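Uncharacterized protein (Pseudomonas aeruginosa, PDB 4O5P) probably hydrolyses membrane phospholipids as an effector delivered by the type VI secretion system, through a catalytic domain of the alpha/beta-hydrolase clan. Local coordinates at residues Leu69-Thr74 with Ala240-Ala245; Cys89-Arg94 with Gly278-Val283; Tyr234-Gly239 with Gly377-Val382; His333-His338 with Phe344-Ile349. All coordinates share one frame; numbering follows the deposited sequence.

Interaction 1 of 4, residues Leu69-Thr74 with Ala240-Ala245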
loop_
_atom_site.group_PDB
_atom_site.type_symbol
_atom_site.label_atom_id
_atom_site.label_comp_id
_atom_site.label_asym_id
_atom_site.label_seq_id
_atom_site.Cartn_x
_atom_site.Cartn_y
_atom_site.Cartn_z
ATOM N N LEU A 69 12.388 -10.299 -1.458
ATOM C CA LEU A 69 11.024 -10.236 -1.986
ATOM C C LEU A 69 10.509 -8.785 -1.928
ATOM O O LEU A 69 10.503 -8.176 -0.870
ATOM C CB LEU A 69 10.114 -11.136 -1.144
ATOM C CG LEU A 69 8.647 -11.313 -1.514
ATOM C CD1 LEU A 69 8.529 -11.681 -2.970
ATOM C CD2 LEU A 69 7.993 -12.405 -0.661
ATOM N N GLY A 70 10.100 -8.232 -3.062
ATOM C CA GLY A 70 9.592 -6.870 -3.105
ATOM C C GLY A 70 8.147 -6.846 -3.565
ATOM O O GLY A 70 7.837 -7.327 -4.658
ATOM N N PHE A 71 7.264 -6.305 -2.720
ATOM C CA PHE A 71 5.862 -6.108 -3.053
ATOM C C PHE A 71 5.640 -4.628 -3.374
ATOM O O PHE A 71 5.702 -3.752 -2.475
ATOM C CB PHE A 71 4.967 -6.472 -1.869
ATOM C CG PHE A 71 5.069 -7.907 -1.418
ATOM C CD1 PHE A 71 4.294 -8.886 -2.013
ATOM C CD2 PHE A 71 5.887 -8.259 -0.352
ATOM C CE1 PHE A 71 4.353 -10.200 -1.587
ATOM C CE2 PHE A 71 5.947 -9.570 0.093
ATOM C CZ PHE A 71 5.176 -10.543 -0.529
ATOM N N ASP A 72 5.371 -4.354 -4.651
ATOM C CA ASP A 72 5.242 -2.980 -5.131
ATOM C C ASP A 72 3.922 -2.364 -4.700
ATOM O O ASP A 72 3.021 -3.062 -4.203
ATOM C CB ASP A 72 5.378 -2.901 -6.652
ATOM C CG ASP A 72 6.073 -1.628 -7.101
ATOM O OD1 ASP A 72 6.082 -0.638 -6.321
ATOM O OD2 ASP A 72 6.610 -1.608 -8.236
ATOM N N GLY A 73 3.804 -1.053 -4.892
ATOM C CA GLY A 73 2.677 -0.328 -4.348
ATOM C C GLY A 73 1.455 -0.307 -5.232
ATOM O O GLY A 73 1.433 -0.898 -6.312
ATOM N N THR A 74 0.438 0.391 -4.748
ATOM C CA THR A 74 -0.818 0.574 -5.449
ATOM C C THR A 74 -0.574 1.164 -6.828
ATOM O O THR A 74 0.019 2.232 -6.947
ATOM C CB THR A 74 -1.698 1.547 -4.652
ATOM O OG1 THR A 74 -1.772 1.096 -3.291
ATOM C CG2 THR A 74 -3.091 1.628 -5.254
ATOM N N ALA A 240 3.272 -2.810 1.086
ATOM C CA ALA A 240 3.770 -2.817 2.461
ATOM C C ALA A 240 2.778 -3.550 3.365
ATOM O O ALA A 240 3.169 -4.328 4.245
ATOM C CB ALA A 240 4.011 -1.386 2.956
ATOM N N ALA A 241 1.488 -3.308 3.147
ATOM C CA ALA A 241 0.459 -4.088 3.840
ATOM C C ALA A 241 0.644 -5.581 3.576
ATOM O O ALA A 241 0.570 -6.408 4.507
ATOM C CB ALA A 241 -0.935 -3.644 3.420
ATOM N N GLU A 242 0.868 -5.921 2.302
ATOM C CA GLU A 242 1.101 -7.298 1.902
ATOM C C GLU A 242 2.340 -7.862 2.571
ATOM O O GLU A 242 2.342 -9.010 2.972
ATOM C CB GLU A 242 1.249 -7.415 0.391
ATOM C CG GLU A 242 -0.054 -7.262 -0.404
ATOM C CD GLU A 242 0.230 -6.718 -1.775
ATOM O OE1 GLU A 242 1.299 -7.065 -2.320
ATOM O OE2 GLU A 242 -0.582 -5.929 -2.305
ATOM N N ALA A 243 3.398 -7.068 2.678
ATOM C CA ALA A 243 4.622 -7.552 3.336
ATOM C C ALA A 243 4.360 -7.878 4.796
ATOM O O ALA A 243 4.871 -8.872 5.332
ATOM C CB ALA A 243 5.726 -6.552 3.220
ATOM N N ARG A 244 3.576 -7.041 5.448
ATOM C CA ARG A 244 3.295 -7.250 6.867
ATOM C C ARG A 244 2.437 -8.488 7.101
ATOM O O ARG A 244 2.728 -9.316 7.985
ATOM C CB ARG A 244 2.677 -5.975 7.453
ATOM C CG ARG A 244 3.693 -4.831 7.410
ATOM C CD ARG A 244 3.088 -3.440 7.646
ATOM N NE ARG A 244 2.622 -3.220 9.016
ATOM C CZ ARG A 244 2.367 -2.016 9.511
ATOM N NH1 ARG A 244 2.574 -0.949 8.753
ATOM N NH2 ARG A 244 1.918 -1.869 10.755
ATOM N N ALA A 245 1.397 -8.639 6.282
ATOM C CA ALA A 245 0.600 -9.859 6.345
ATOM C C ALA A 245 1.460 -11.083 6.013
ATOM O O ALA A 245 1.376 -12.100 6.688
ATOM C CB ALA A 245 -0.611 -9.759 5.412
HETATM O O HOH W 1 2.417 -5.859 -4.299
HETATM O O HOH W 2 0.170 -3.634 -4.055
#
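Phe71, the last residue of strand 62-71, packs against Glu242 and Ala243 on the second turn of helix 238-254. With chi1 at -61° the ring swings to the side of the backbone N and turns toward the helix. Its CB starts 3.7 Å from Glu242 OE1. Past CG, Phe71 CD1 comes within 3.5 Å of that same OE1, and Glu242 CB lies over one face of the ring. On the same side of the ring, obliquely, comes Ala243: Phe71 CD2 is 4.0 Å from Ala243 CB, and CE2 lies at the same distance from Ala243 CA. Ring and carboxylate stand nearly perpendicular, at 87°. Ile233 of the neighbouring strand 225-236 touches both Phe71 and Ala243.

Next to the ring, on the side of the Asp72 backbone, the contact is wet. Two waters lie between the Glu242 carboxylate and the carbonyl of Asp72, one 2.6 Å from Glu242 OE1 and the other 3.0 Å from OE2. Each carboxylate oxygen has a water within bonding distance that also lies near Asp72 O, though the waters have further acceptors nearby. This is the usual alpha/beta-hydrolase layout, in which the helix leaving the probable nucleophile elbow lies against the central sheet. The loop after the neighbouring strand, here starting at Asp72, often helps build the oxyanion hole in such enzymes.

Interaction 2 of 4, residues Cys89-Arg94 with Gly278-Val283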
loop_
_atom_site.group_PDB
_atom_site.type_symbol
_atom_site.label_atom_id
_atom_site.label_comp_id
_atom_site.label_asym_id
_atom_site.label_seq_id
_atom_site.Cartn_x
_atom_site.Cartn_y
_atom_site.Cartn_z
ATOM N N CYS A 89 9.640 3.938 -12.093
ATOM C CA CYS A 89 9.804 2.836 -11.145
ATOM C C CYS A 89 9.674 3.336 -9.702
ATOM O O CYS A 89 10.231 4.377 -9.356
ATOM C CB CYS A 89 11.207 2.219 -11.303
ATOM S SG CYS A 89 11.618 1.629 -12.968
ATOM N N SER A 90 8.973 2.579 -8.860
ATOM C CA SER A 90 8.887 2.902 -7.433
ATOM C C SER A 90 10.197 2.584 -6.727
ATOM O O SER A 90 11.113 2.002 -7.319
ATOM C CB SER A 90 7.778 2.096 -6.772
ATOM O OG SER A 90 8.149 0.730 -6.603
ATOM N N ASN A 91 10.286 2.934 -5.447
ATOM C CA ASN A 91 11.461 2.559 -4.684
ATOM C C ASN A 91 11.592 1.056 -4.442
ATOM O O ASN A 91 12.707 0.548 -4.337
ATOM C CB ASN A 91 11.531 3.328 -3.375
ATOM C CG ASN A 91 11.844 4.777 -3.589
ATOM O OD1 ASN A 91 12.355 5.157 -4.642
ATOM N ND2 ASN A 91 11.543 5.604 -2.592
ATOM N N VAL A 92 10.468 0.347 -4.364
ATOM C CA VAL A 92 10.527 -1.104 -4.275
ATOM C C VAL A 92 11.199 -1.681 -5.521
ATOM O O VAL A 92 12.090 -2.529 -5.422
ATOM C CB VAL A 92 9.134 -1.724 -4.053
ATOM C CG1 VAL A 92 9.179 -3.228 -4.220
ATOM C CG2 VAL A 92 8.615 -1.354 -2.650
ATOM N N ALA A 93 10.791 -1.202 -6.688
ATOM C CA ALA A 93 11.343 -1.717 -7.932
ATOM C C ALA A 93 12.811 -1.335 -8.030
ATOM O O ALA A 93 13.633 -2.141 -8.462
ATOM C CB ALA A 93 10.561 -1.209 -9.127
ATOM N N ARG A 94 13.145 -0.116 -7.608
ATOM C CA ARG A 94 14.540 0.320 -7.592
ATOM C C ARG A 94 15.406 -0.586 -6.715
ATOM O O ARG A 94 16.475 -1.013 -7.138
ATOM C CB ARG A 94 14.650 1.803 -7.194
ATOM C CG ARG A 94 14.135 2.741 -8.286
ATOM C CD ARG A 94 13.934 4.169 -7.805
ATOM N NE ARG A 94 13.015 4.865 -8.703
ATOM C CZ ARG A 94 13.396 5.651 -9.711
ATOM N NH1 ARG A 94 14.685 5.880 -9.936
ATOM N NH2 ARG A 94 12.487 6.236 -10.474
ATOM N N GLY A 278 11.531 -3.817 5.113
ATOM C CA GLY A 278 11.576 -2.392 4.800
ATOM C C GLY A 278 10.278 -1.925 4.171
ATOM O O GLY A 278 9.899 -2.400 3.100
ATOM N N LEU A 279 9.616 -0.970 4.819
ATOM C CA LEU A 279 8.280 -0.551 4.418
ATOM C C LEU A 279 8.174 0.953 4.135
ATOM O O LEU A 279 8.685 1.790 4.886
ATOM C CB LEU A 279 7.272 -0.917 5.500
ATOM C CG LEU A 279 7.352 -2.318 6.085
ATOM C CD1 LEU A 279 6.472 -2.369 7.326
ATOM C CD2 LEU A 279 6.938 -3.346 5.046
ATOM N N PHE A 280 7.518 1.288 3.030
ATOM C CA PHE A 280 7.256 2.677 2.690
ATOM C C PHE A 280 5.756 2.899 2.848
ATOM O O PHE A 280 4.974 2.292 2.095
ATOM C CB PHE A 280 7.616 2.952 1.222
ATOM C CG PHE A 280 9.078 2.787 0.884
ATOM C CD1 PHE A 280 9.940 3.881 0.944
ATOM C CD2 PHE A 280 9.579 1.566 0.448
ATOM C CE1 PHE A 280 11.274 3.759 0.605
ATOM C CE2 PHE A 280 10.922 1.433 0.099
ATOM C CZ PHE A 280 11.776 2.531 0.181
ATOM N N ASP A 281 5.361 3.715 3.831
ATOM C CA ASP A 281 3.983 4.254 3.930
ATOM C C ASP A 281 2.897 3.214 3.738
ATOM O O ASP A 281 2.211 3.232 2.721
ATOM C CB ASP A 281 3.784 5.383 2.905
ATOM C CG ASP A 281 2.795 6.427 3.362
ATOM O OD1 ASP A 281 2.930 6.911 4.502
ATOM O OD2 ASP A 281 1.874 6.780 2.589
ATOM N N THR A 282 2.755 2.305 4.711
ATOM C CA THR A 282 1.795 1.207 4.635
ATOM C C THR A 282 0.352 1.676 4.485
ATOM O O THR A 282 -0.121 2.471 5.296
ATOM C CB THR A 282 1.826 0.369 5.914
ATOM O OG1 THR A 282 3.153 -0.102 6.140
ATOM C CG2 THR A 282 0.863 -0.813 5.814
ATOM N N VAL A 283 -0.343 1.166 3.464
ATOM C CA VAL A 283 -1.777 1.436 3.290
ATOM C C VAL A 283 -2.496 0.119 3.085
ATOM O O VAL A 283 -2.187 -0.604 2.155
ATOM C CB VAL A 283 -2.052 2.340 2.079
ATOM C CG1 VAL A 283 -3.570 2.425 1.815
ATOM C CG2 VAL A 283 -1.440 3.728 2.300
#
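Asn91 and Val92, in the first turn of helix 91-97, meet the ring of Phe280 at the end of strand 270-280. The helix is tied down just ahead of that turn. The carbonyl O of Cys89 takes two bonds from one guanidinium, from Arg94 NE at 2.9 Å and NH2 at 3.1 Å; NH2 lies on a lone pair, while NE sits above the carbonyl plane. Ser90 is the N-cap, its OG accepting from Ala93 N at 3.3 Å, and the same hydroxyl bonds to Asp72.

Asn91 follows and carries the contact. Its CB lies over the face of the Phe280 ring, 4.1 Å from the centroid and 29° off the normal, a CH-pi contact. The amide continues past the rim, bringing ND2 to 3.7 Å from Phe280 CE1, with amide and ring planes 53° apart. ND2 has its polar partner elsewhere, in Ser403 O. Val92 adds a looser touch, CG2 to Phe280 CD2 at 4.4 Å.

Across the two segments the grip is therefore largely dispersive: an aliphatic carbon of a polar residue covers the aromatic face, while the amide keeps its hydrogen bond to another part of the fold.

Interaction 3 of 4, residues Tyr234-Gly239 with Gly377-Val382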
loop_
_atom_site.group_PDB
_atom_site.type_symbol
_atom_site.label_atom_id
_atom_site.label_comp_id
_atom_site.label_asym_id
_atom_site.label_seq_id
_atom_site.Cartn_x
_atom_site.Cartn_y
_atom_site.Cartn_z
ATOM N N TYR A 234 10.820 -5.985 0.967
ATOM C CA TYR A 234 10.553 -4.559 0.788
ATOM C C TYR A 234 9.100 -4.411 0.332
ATOM O O TYR A 234 8.639 -5.185 -0.503
ATOM C CB TYR A 234 11.498 -3.942 -0.267
ATOM C CG TYR A 234 12.977 -4.244 -0.057
ATOM C CD1 TYR A 234 13.647 -3.794 1.072
ATOM C CD2 TYR A 234 13.696 -4.970 -1.000
ATOM C CE1 TYR A 234 14.993 -4.070 1.268
ATOM C CE2 TYR A 234 15.042 -5.247 -0.821
ATOM C CZ TYR A 234 15.682 -4.792 0.309
ATOM O OH TYR A 234 17.010 -5.083 0.489
ATOM N N GLY A 235 8.374 -3.430 0.873
ATOM C CA GLY A 235 7.002 -3.216 0.441
ATOM C C GLY A 235 6.647 -1.738 0.410
ATOM O O GLY A 235 7.168 -0.961 1.213
ATOM N N PHE A 236 5.770 -1.345 -0.505
ATOM C CA PHE A 236 5.279 0.054 -0.485
ATOM C C PHE A 236 3.765 0.046 -0.605
ATOM O O PHE A 236 3.215 -0.715 -1.407
ATOM C CB PHE A 236 5.974 0.872 -1.601
ATOM C CG PHE A 236 5.274 2.160 -2.014
ATOM C CD1 PHE A 236 4.716 3.048 -1.083
ATOM C CD2 PHE A 236 5.228 2.498 -3.363
ATOM C CE1 PHE A 236 4.095 4.228 -1.515
ATOM C CE2 PHE A 236 4.625 3.681 -3.798
ATOM C CZ PHE A 236 4.054 4.540 -2.878
ATOM N N SER A 237 3.086 0.858 0.212
ATOM C CA SER A 237 1.628 1.062 0.064
ATOM C C SER A 237 0.874 -0.220 0.388
ATOM O O SER A 237 1.093 -0.819 1.424
ATOM C CB SER A 237 1.282 1.543 -1.348
ATOM O OG SER A 237 -0.070 2.026 -1.425
ATOM N N ARG A 238 -0.003 -0.664 -0.504
ATOM C CA ARG A 238 -0.656 -1.932 -0.267
ATOM C C ARG A 238 0.350 -3.070 -0.318
ATOM O O ARG A 238 0.099 -4.153 0.208
ATOM C CB ARG A 238 -1.837 -2.140 -1.221
ATOM C CG ARG A 238 -2.993 -1.263 -0.802
ATOM C CD ARG A 238 -4.053 -1.111 -1.843
ATOM N NE ARG A 238 -5.178 -0.371 -1.291
ATOM C CZ ARG A 238 -5.381 0.932 -1.468
ATOM N NH1 ARG A 238 -4.528 1.663 -2.185
ATOM N NH2 ARG A 238 -6.442 1.505 -0.925
ATOM N N GLY A 239 1.512 -2.811 -0.899
ATOM C CA GLY A 239 2.533 -3.844 -0.984
ATOM C C GLY A 239 3.263 -3.920 0.354
ATOM O O GLY A 239 3.791 -4.959 0.729
ATOM N N GLY A 377 6.313 15.055 1.942
ATOM C CA GLY A 377 5.688 14.653 0.695
ATOM C C GLY A 377 4.453 13.802 0.884
ATOM O O GLY A 377 4.082 13.441 2.000
ATOM N N VAL A 378 3.784 13.492 -0.215
ATOM C CA VAL A 378 2.605 12.661 -0.147
ATOM C C VAL A 378 3.019 11.216 -0.437
ATOM O O VAL A 378 4.209 10.914 -0.394
ATOM C CB VAL A 378 1.515 13.167 -1.079
ATOM C CG1 VAL A 378 1.130 14.607 -0.652
ATOM C CG2 VAL A 378 1.995 13.157 -2.512
ATOM N N HIS A 379 2.049 10.343 -0.707
ATOM C CA HIS A 379 2.252 8.889 -0.673
ATOM C C HIS A 379 3.471 8.435 -1.519
ATOM O O HIS A 379 4.424 7.800 -1.008
ATOM C CB HIS A 379 0.946 8.221 -1.143
ATOM C CG HIS A 379 0.913 6.728 -1.023
ATOM N ND1 HIS A 379 1.340 6.052 0.101
ATOM C CD2 HIS A 379 0.429 5.783 -1.863
ATOM C CE1 HIS A 379 1.145 4.759 -0.063
ATOM N NE2 HIS A 379 0.603 4.565 -1.253
ATOM N N SER A 380 3.461 8.805 -2.795
ATOM C CA SER A 380 4.520 8.384 -3.712
ATOM C C SER A 380 5.782 9.251 -3.651
ATOM O O SER A 380 6.793 8.938 -4.305
ATOM C CB SER A 380 3.979 8.286 -5.134
ATOM O OG SER A 380 3.101 7.182 -5.218
ATOM N N ASP A 381 5.722 10.326 -2.868
ATOM C CA ASP A 381 6.919 11.075 -2.494
ATOM C C ASP A 381 7.774 10.283 -1.510
ATOM O O ASP A 381 8.954 10.585 -1.310
ATOM C CB ASP A 381 6.555 12.420 -1.870
ATOM C CG ASP A 381 6.060 13.423 -2.897
ATOM O OD1 ASP A 381 6.557 13.359 -4.052
ATOM O OD2 ASP A 381 5.185 14.255 -2.537
ATOM N N VAL A 382 7.184 9.264 -0.897
ATOM C CA VAL A 382 7.939 8.415 0.019
ATOM C C VAL A 382 8.210 7.060 -0.629
ATOM O O VAL A 382 9.339 6.539 -0.570
ATOM C CB VAL A 382 7.177 8.212 1.325
ATOM C CG1 VAL A 382 7.952 7.282 2.252
ATOM C CG2 VAL A 382 6.923 9.566 2.000
#
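His379 and Ser380, at the start of the short helical turn near 379-383, reach Ser237 and Phe236 at the end of strand 225-236. Just before them, Val378 N bonds to Asp381 OD2 at 2.8 Å, nearly straight at 162°, a bond within the turn.

His379 does most of the work. With CG anti to the backbone N (chi1 -173°), the ring reaches across to Ser237, and NE2 lies 2.6 Å from Ser237 OG in a short hydrogen bond that either atom could donate. The hydroxyl arrives at the ring edge, in the plane of the imidazole. Over one face of that imidazole comes Phe236 CE1, 3.3 Å from His379 CE1; the two rings meet obliquely, centroids 4.7 Å apart. The other ring nitrogen, ND1, bonds to Asp281 OD2, so the imidazole is held between a hydroxyl and a carboxylate.

Ser380 touches the same phenyl ring at its rim, OG lying 3.7 Å from Phe236 CZ, close to the ring plane. Asp381 follows, its other carboxylate oxygen bonded to His660.

Ser237 itself sits in a tight strand-to-helix turn with a positive phi of 67°, between Gly235 and Gly239, and its OG also bonds to Thr74. Strained turn, GxSxG sequence and the Ser237-His379-Asp281 chain are together consistent with the nucleophile elbow and catalytic triad of an alpha/beta-hydrolase.

Interaction 4 of 4, residues His333-His338 with Phe344-Ile349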
loop_
_atom_site.group_PDB
_atom_site.type_symbol
_atom_site.label_atom_id
_atom_site.label_comp_id
_atom_site.label_asym_id
_atom_site.label_seq_id
_atom_site.Cartn_x
_atom_site.Cartn_y
_atom_site.Cartn_z
ATOM N N HIS A 333 10.234 1.544 8.825
ATOM C CA HIS A 333 9.035 2.046 8.141
ATOM C C HIS A 333 9.135 3.552 7.925
ATOM O O HIS A 333 9.138 4.317 8.872
ATOM C CB HIS A 333 7.799 1.764 8.994
ATOM C CG HIS A 333 6.494 2.000 8.292
ATOM N ND1 HIS A 333 5.324 2.252 8.976
ATOM C CD2 HIS A 333 6.160 1.978 6.978
ATOM C CE1 HIS A 333 4.326 2.374 8.116
ATOM N NE2 HIS A 333 4.806 2.216 6.896
ATOM N N LEU A 334 9.192 3.965 6.669
ATOM C CA LEU A 334 9.264 5.359 6.305
ATOM C C LEU A 334 7.858 5.768 5.912
ATOM O O LEU A 334 7.258 5.129 5.041
ATOM C CB LEU A 334 10.212 5.507 5.110
ATOM C CG LEU A 334 11.609 4.915 5.319
ATOM C CD1 LEU A 334 12.502 5.219 4.142
ATOM C CD2 LEU A 334 12.246 5.413 6.639
ATOM N N VAL A 335 7.337 6.824 6.546
ATOM C CA VAL A 335 5.954 7.255 6.330
ATOM C C VAL A 335 5.831 8.697 5.822
ATOM O O VAL A 335 6.675 9.541 6.114
ATOM C CB VAL A 335 5.095 7.067 7.615
ATOM C CG1 VAL A 335 5.307 5.652 8.206
ATOM C CG2 VAL A 335 5.447 8.105 8.663
ATOM N N SER A 336 4.774 8.966 5.050
ATOM C CA SER A 336 4.474 10.303 4.520
ATOM C C SER A 336 3.781 11.172 5.570
ATOM O O SER A 336 2.830 10.721 6.208
ATOM C CB SER A 336 3.564 10.147 3.292
ATOM O OG SER A 336 2.858 11.342 2.985
ATOM N N CYS A 337 4.243 12.411 5.755
ATOM C CA CYS A 337 3.588 13.349 6.667
ATOM C C CYS A 337 2.433 14.122 6.026
ATOM O O CYS A 337 1.544 14.616 6.726
ATOM C CB CYS A 337 4.603 14.378 7.179
ATOM S SG CYS A 337 5.835 13.684 8.251
ATOM N N HIS A 338 2.467 14.251 4.705
ATOM C CA HIS A 338 1.557 15.160 3.996
ATOM C C HIS A 338 0.434 14.483 3.207
ATOM O O HIS A 338 -0.430 15.176 2.656
ATOM C CB HIS A 338 2.359 16.118 3.112
ATOM C CG HIS A 338 3.386 16.886 3.878
ATOM N ND1 HIS A 338 4.732 16.812 3.603
ATOM C CD2 HIS A 338 3.267 17.674 4.971
ATOM C CE1 HIS A 338 5.397 17.546 4.480
ATOM N NE2 HIS A 338 4.530 18.077 5.324
ATOM N N PHE A 344 -6.265 6.588 1.295
ATOM C CA PHE A 344 -4.910 6.176 1.657
ATOM C C PHE A 344 -4.571 6.325 3.149
ATOM O O PHE A 344 -3.596 6.994 3.503
ATOM C CB PHE A 344 -3.882 6.901 0.772
ATOM C CG PHE A 344 -3.850 6.394 -0.641
ATOM C CD1 PHE A 344 -4.851 6.738 -1.546
ATOM C CD2 PHE A 344 -2.833 5.558 -1.064
ATOM C CE1 PHE A 344 -4.834 6.257 -2.835
ATOM C CE2 PHE A 344 -2.805 5.074 -2.361
ATOM C CZ PHE A 344 -3.802 5.415 -3.242
ATOM N N PRO A 345 -5.347 5.659 4.029
ATOM C CA PRO A 345 -4.986 5.727 5.446
ATOM C C PRO A 345 -3.680 4.986 5.739
ATOM O O PRO A 345 -3.331 3.994 5.074
ATOM C CB PRO A 345 -6.171 5.043 6.151
ATOM C CG PRO A 345 -6.763 4.125 5.108
ATOM C CD PRO A 345 -6.556 4.846 3.801
ATOM N N LEU A 346 -2.958 5.483 6.737
ATOM C CA LEU A 346 -1.687 4.913 7.096
ATOM C C LEU A 346 -1.879 3.813 8.142
ATOM O O LEU A 346 -2.735 3.912 9.026
ATOM C CB LEU A 346 -0.771 6.016 7.646
ATOM C CG LEU A 346 0.629 5.606 8.098
ATOM C CD1 LEU A 346 1.460 5.049 6.928
ATOM C CD2 LEU A 346 1.332 6.795 8.735
ATOM N N ASP A 347 -1.114 2.740 8.016
ATOM C CA ASP A 347 -0.928 1.856 9.154
ATOM C C ASP A 347 0.464 2.062 9.731
ATOM O O ASP A 347 1.464 1.642 9.144
ATOM C CB ASP A 347 -1.143 0.381 8.780
ATOM C CG ASP A 347 -2.516 -0.125 9.183
ATOM O OD1 ASP A 347 -3.462 0.053 8.388
ATOM O OD2 ASP A 347 -2.658 -0.707 10.291
ATOM N N SER A 348 0.521 2.691 10.893
ATOM C CA SER A 348 1.776 2.781 11.631
ATOM C C SER A 348 2.206 1.383 12.107
ATOM O O SER A 348 1.389 0.473 12.195
ATOM C CB SER A 348 1.591 3.709 12.828
ATOM O OG SER A 348 2.757 3.769 13.639
ATOM N N ILE A 349 3.485 1.203 12.400
ATOM C CA ILE A 349 3.935 -0.059 12.982
ATOM C C ILE A 349 3.963 0.026 14.508
ATOM O O ILE A 349 4.468 -0.887 15.174
ATOM C CB ILE A 349 5.323 -0.456 12.497
ATOM C CG1 ILE A 349 6.335 0.652 12.789
ATOM C CG2 ILE A 349 5.302 -0.811 11.013
ATOM C CD1 ILE A 349 7.768 0.187 12.714
#
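Two strands of different sheets are packed here: 331-336 of the central sheet carries His333 and Val335, and 346-353, at the edge of a small three-stranded sheet, brings Leu346, Asp347 and Ile349 against them. Their short axes run at 143° and approach to 8.9 Å, too far apart for backbone pairing, so side chains fill the gap.

His333 holds one end. Its CG lies opposite the backbone N (chi1 -169°), which sends the imidazole out to the second strand, where CE1 points its edge at the carbonyl O of Asp347, 3.1 Å away. The methyl CG2 of Ile349 approaches obliquely, 3.7 Å from His333 ND1, and Ile349 CD1 runs back along the histidine to its CB at 4.0 Å. Both ring nitrogens are engaged beyond the pair: ND1 with Glu372, NE2 with the backbone N of Thr282, an arrangement consistent with a proton on ND1. Glu372 also bonds to Ser348 OG and Ile349 N, joining histidine and second strand through one carboxylate.

The other end is aliphatic. Val335 and Leu346 cross at about a right angle, CB of the valine 3.9 Å from Leu346 CD2. Leu346 CD1 spans to the histidine, 4.1 Å from His333 CE1, while Val335 CG1 sits over the rim of one imidazole face.

Leu346 touches Asp281 as well, so this layer lies directly beside the probable acid of the triad. Here an edge strand of a small three-stranded sheet packs against a strand of the central sheet, in what is probably an alpha/beta-hydrolase domain.

In the fold
All four contacts are buried, and each reaches the central sheet. Interactions 1 and 3 share helix 238-254 and the neighbouring strands 62-71 and 225-236; interactions 2 and 4 use the next strands along, 270-280 and 331-336. Interaction 3 differs in having a direct side-chain hydrogen bond between its segments, at the probable active site. Interaction 1 mixes ring packing with nearby waters, interaction 2 is aromatic and aliphatic, and interaction 4 joins apolar packing to a buried histidine. Further bonds tie them together: Asp281 OD1 with Ser336 N between 2 and 4, Gly377 O with Ser336 OG between 3 and 4, and Arg244 with the carbonyls of Asp347 and Ser348 between 1 and 4.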